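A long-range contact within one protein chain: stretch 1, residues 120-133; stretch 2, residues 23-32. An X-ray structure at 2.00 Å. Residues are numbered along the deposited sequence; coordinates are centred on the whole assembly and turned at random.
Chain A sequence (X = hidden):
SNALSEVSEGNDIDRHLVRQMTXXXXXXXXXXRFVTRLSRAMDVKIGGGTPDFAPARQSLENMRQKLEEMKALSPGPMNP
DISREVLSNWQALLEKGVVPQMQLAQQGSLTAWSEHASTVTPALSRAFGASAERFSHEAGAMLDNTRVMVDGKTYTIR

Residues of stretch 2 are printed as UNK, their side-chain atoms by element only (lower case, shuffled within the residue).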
# COMPACT_ATOMS: atom_id res chain seq x y z
N VAL A 120 -0.68 20.16 6.88
CA VAL A 120 -0.74 19.28 8.06
C VAL A 120 -0.65 17.79 7.70
O VAL A 120 0.16 17.07 8.29
CB VAL A 120 -2.00 19.56 8.90
CG1 VAL A 120 -2.11 18.60 10.08
CG2 VAL A 120 -2.06 21.00 9.36
N THR A 121 -1.47 17.33 6.76
CA THR A 121 -1.51 15.89 6.46
C THR A 121 -0.12 15.36 6.07
O THR A 121 0.45 14.59 6.84
CB THR A 121 -2.65 15.57 5.49
OG1 THR A 121 -3.86 16.00 6.10
CG2 THR A 121 -2.76 14.09 5.17
N PRO A 122 0.46 15.77 4.92
CA PRO A 122 1.78 15.25 4.53
C PRO A 122 2.76 14.87 5.66
O PRO A 122 3.31 13.77 5.63
CB PRO A 122 2.30 16.42 3.70
CG PRO A 122 1.11 16.73 2.83
CD PRO A 122 -0.09 16.41 3.71
N ALA A 123 2.97 15.74 6.63
CA ALA A 123 3.90 15.41 7.72
C ALA A 123 3.49 14.08 8.39
O ALA A 123 4.34 13.24 8.67
CB ALA A 123 3.90 16.53 8.73
N LEU A 124 2.20 13.93 8.64
CA LEU A 124 1.61 12.74 9.29
C LEU A 124 1.71 11.52 8.37
O LEU A 124 1.92 10.38 8.82
CB LEU A 124 0.14 13.03 9.61
CG LEU A 124 -0.09 14.19 10.58
CD1 LEU A 124 -1.57 14.53 10.68
CD2 LEU A 124 0.48 13.86 11.95
N SER A 125 1.55 11.79 7.08
CA SER A 125 1.62 10.75 6.09
C SER A 125 3.06 10.23 6.02
O SER A 125 3.29 9.04 6.05
CB SER A 125 1.14 11.27 4.76
OG SER A 125 1.00 10.22 3.83
N ARG A 126 4.00 11.15 6.06
CA ARG A 126 5.40 10.83 5.96
C ARG A 126 5.84 9.99 7.17
O ARG A 126 6.61 9.03 7.01
CB ARG A 126 6.20 12.13 5.78
CG ARG A 126 7.66 11.93 5.40
CD ARG A 126 8.27 13.15 4.72
NE ARG A 126 8.06 14.41 5.45
CZ ARG A 126 7.10 15.29 5.19
NH1 ARG A 126 6.26 15.09 4.19
NH2 ARG A 126 7.00 16.39 5.92
N ALA A 127 5.33 10.28 8.35
CA ALA A 127 5.73 9.52 9.52
C ALA A 127 5.15 8.10 9.44
O ALA A 127 5.79 7.14 9.84
CB ALA A 127 5.27 10.23 10.77
N PHE A 128 3.92 7.98 8.95
CA PHE A 128 3.31 6.67 8.83
C PHE A 128 4.14 5.83 7.86
O PHE A 128 4.41 4.65 8.11
CB PHE A 128 1.85 6.80 8.38
CG PHE A 128 1.20 5.49 8.04
CD1 PHE A 128 0.79 4.62 9.03
CD2 PHE A 128 0.98 5.14 6.71
CE1 PHE A 128 0.19 3.42 8.71
CE2 PHE A 128 0.38 3.93 6.40
CZ PHE A 128 -0.02 3.07 7.40
N GLY A 129 4.54 6.45 6.77
CA GLY A 129 5.36 5.75 5.79
C GLY A 129 6.68 5.28 6.39
O GLY A 129 7.18 4.20 6.03
N ALA A 130 7.25 6.06 7.32
CA ALA A 130 8.56 5.69 7.90
C ALA A 130 8.37 4.50 8.83
O ALA A 130 9.20 3.58 8.87
CB ALA A 130 9.18 6.86 8.62
N SER A 131 7.28 4.51 9.58
CA SER A 131 6.99 3.39 10.47
C SER A 131 6.67 2.15 9.62
O SER A 131 7.11 1.06 9.94
CB SER A 131 5.84 3.72 11.41
OG SER A 131 6.14 4.88 12.17
N ALA A 132 5.89 2.31 8.56
CA ALA A 132 5.55 1.15 7.74
C ALA A 132 6.84 0.53 7.17
O ALA A 132 6.92 -0.68 7.07
CB ALA A 132 4.57 1.52 6.65
N GLU A 133 7.82 1.37 6.82
CA GLU A 133 9.11 0.89 6.31
C GLU A 133 9.84 0.10 7.40
O GLU A 133 10.41 -0.95 7.14
CB GLU A 133 10.01 2.05 5.88
CG GLU A 133 9.50 2.81 4.67
CD GLU A 133 10.27 2.61 3.37
OE1 GLU A 133 11.23 1.83 3.37
OE2 GLU A 133 9.87 3.22 2.35
N UNK A 23 -2.67 -6.50 6.64
CA UNK A 23 -3.54 -5.47 7.22
C UNK A 23 -2.89 -4.09 7.06
O UNK A 23 -3.58 -3.10 6.78
c UNK A 23 -4.53 -4.62 9.41
c UNK A 23 -4.77 -7.02 8.77
c UNK A 23 -3.89 -5.79 8.69
N UNK A 24 -1.58 -4.01 7.24
CA UNK A 24 -0.85 -2.76 7.08
C UNK A 24 -0.93 -2.28 5.62
O UNK A 24 -1.14 -1.10 5.36
c UNK A 24 1.03 -0.54 8.16
c UNK A 24 1.54 -1.75 7.39
c UNK A 24 2.95 -2.11 7.85
c UNK A 24 0.60 -2.96 7.54
N UNK A 25 -0.76 -3.18 4.65
CA UNK A 25 -0.85 -2.80 3.23
C UNK A 25 -2.26 -2.33 2.87
O UNK A 25 -2.44 -1.40 2.11
o UNK A 25 0.94 -4.16 2.44
c UNK A 25 -0.44 -3.93 2.33
N UNK A 26 -3.25 -3.03 3.41
CA UNK A 26 -4.62 -2.68 3.18
C UNK A 26 -4.89 -1.29 3.76
O UNK A 26 -5.60 -0.49 3.14
c UNK A 26 -6.26 -6.15 3.73
c UNK A 26 -5.55 -3.74 3.77
c UNK A 26 -5.58 -5.03 2.98
o UNK A 26 -6.37 -6.15 4.96
n UNK A 26 -6.71 -7.15 2.98
N UNK A 27 -4.34 -1.01 4.95
CA UNK A 27 -4.51 0.29 5.56
C UNK A 27 -3.93 1.39 4.68
O UNK A 27 -4.51 2.46 4.52
N UNK A 28 -2.77 1.11 4.12
CA UNK A 28 -2.02 2.05 3.26
C UNK A 28 -2.80 2.27 1.95
O UNK A 28 -2.93 3.40 1.46
n UNK A 28 1.66 2.24 3.03
c UNK A 28 -0.62 1.49 3.00
c UNK A 28 0.41 2.56 2.74
o UNK A 28 0.09 3.66 2.30
N UNK A 29 -3.26 1.17 1.36
CA UNK A 29 -4.04 1.25 0.18
C UNK A 29 -5.30 2.12 0.41
O UNK A 29 -5.62 2.97 -0.41
o UNK A 29 -6.24 -0.84 -1.58
c UNK A 29 -4.47 -0.13 -0.26
c UNK A 29 -5.25 -0.11 -1.53
o UNK A 29 -4.88 0.63 -2.48
N UNK A 30 -5.98 1.91 1.54
CA UNK A 30 -7.23 2.64 1.86
C UNK A 30 -6.95 4.12 2.13
O UNK A 30 -7.81 4.99 1.88
c UNK A 30 -8.43 0.60 2.79
c UNK A 30 -9.48 0.55 1.71
c UNK A 30 -7.94 2.01 3.06
n UNK A 30 -9.48 -0.52 0.95
o UNK A 30 -10.31 1.46 1.58
N UNK A 31 -5.77 4.42 2.67
CA UNK A 31 -5.41 5.78 2.86
C UNK A 31 -5.16 6.44 1.49
O UNK A 31 -5.71 7.52 1.21
c UNK A 31 -2.33 7.44 3.09
c UNK A 31 -4.19 8.37 4.25
c UNK A 31 -2.40 9.79 3.55
o UNK A 31 -1.82 11.03 3.48
c UNK A 31 -1.75 8.69 3.01
c UNK A 31 -3.63 9.63 4.16
c UNK A 31 -3.56 7.26 3.72
c UNK A 31 -4.20 5.90 3.78
N UNK A 32 -4.35 5.81 0.62
CA UNK A 32 -4.09 6.43 -0.68
C UNK A 32 -5.41 6.60 -1.42
O UNK A 32 -5.62 7.63 -2.06
c UNK A 32 -0.83 4.56 -1.25
c UNK A 32 0.96 5.62 -0.05
c UNK A 32 0.47 4.55 -0.77
c UNK A 32 -1.67 5.63 -0.98
c UNK A 32 -1.15 6.72 -0.31
c UNK A 32 0.15 6.70 0.18
c UNK A 32 -3.08 5.66 -1.54

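Position 23 has three side-chain carbons, the first carrying the other two. They stay far from stretch 1. This is Val-23.

Position 24 has four carbons, forked at the second. Its CA-to-CB bond points sideways, but the end of the side chain comes nearer to Phe-128 and Ala-132. A chain forked there is leucine, Leu-24. Its CD1 lies 3.8 Å from CZ of Phe-128, and its CD2 lies 4.2 Å from CB of Ala-132.

Position 25 has one carbon and then one oxygen. It points away from stretch 1. This is Ser-25.

Position 26 has three carbons, the third carrying one oxygen and one nitrogen. It is out of reach of stretch 1. This is Gln-26.

Position 27 has no side-chain atoms, so it is Gly-27. A CB here would point toward stretch 1.

Position 28 has two carbons, the second carrying one oxygen and one nitrogen. It meets the edge of the Phe-128 ring, near the ring plane. This is Asn-28. Its CG is 3.9 Å from CE2 of Phe-128.

Position 29 has two carbons, the second carrying two oxygens. It does not reach stretch 1. This is Asp-29.

Position 30 again has three carbons, the third carrying one oxygen and one nitrogen. It too is out of reach. This is Gln-30.

Position 31 has one carbon, then a ring of six carbons bearing one oxygen. It points toward stretch 1, and the oxygen comes close to Ser-125 and Thr-121. A hydroxyl on a six-carbon ring means Tyr-31. Its OH accepts a hydrogen bond from OG of Ser-125 at 3.0 Å. The same OH lies 3.6 Å from CG2 of Thr-121.

Position 32 has one carbon and a six-carbon ring without oxygen. Its end comes nearer to stretch 1 but makes no close contact. This is Phe-32.

The two helices run nearly antiparallel, at 158°, with axes 11.7 Å apart at closest approach. That gap is wide, so side chains must bridge it. The antiparallel course pairs the late end of stretch 2 with Thr-121 and Ser-125, and its early end with Phe-128 and Ala-132. At one end the long Tyr-31 side chain spans the gap and gains the single hydrogen bond across the stretches. At the other, Leu-24 packs against Phe-128 and Ala-132 through apolar contacts. Between them, Phe-128 also reaches Asn-28. The contact is modest, burying 335 Å² in all.

Stretch 2 23-32: VLSQGNDQYF
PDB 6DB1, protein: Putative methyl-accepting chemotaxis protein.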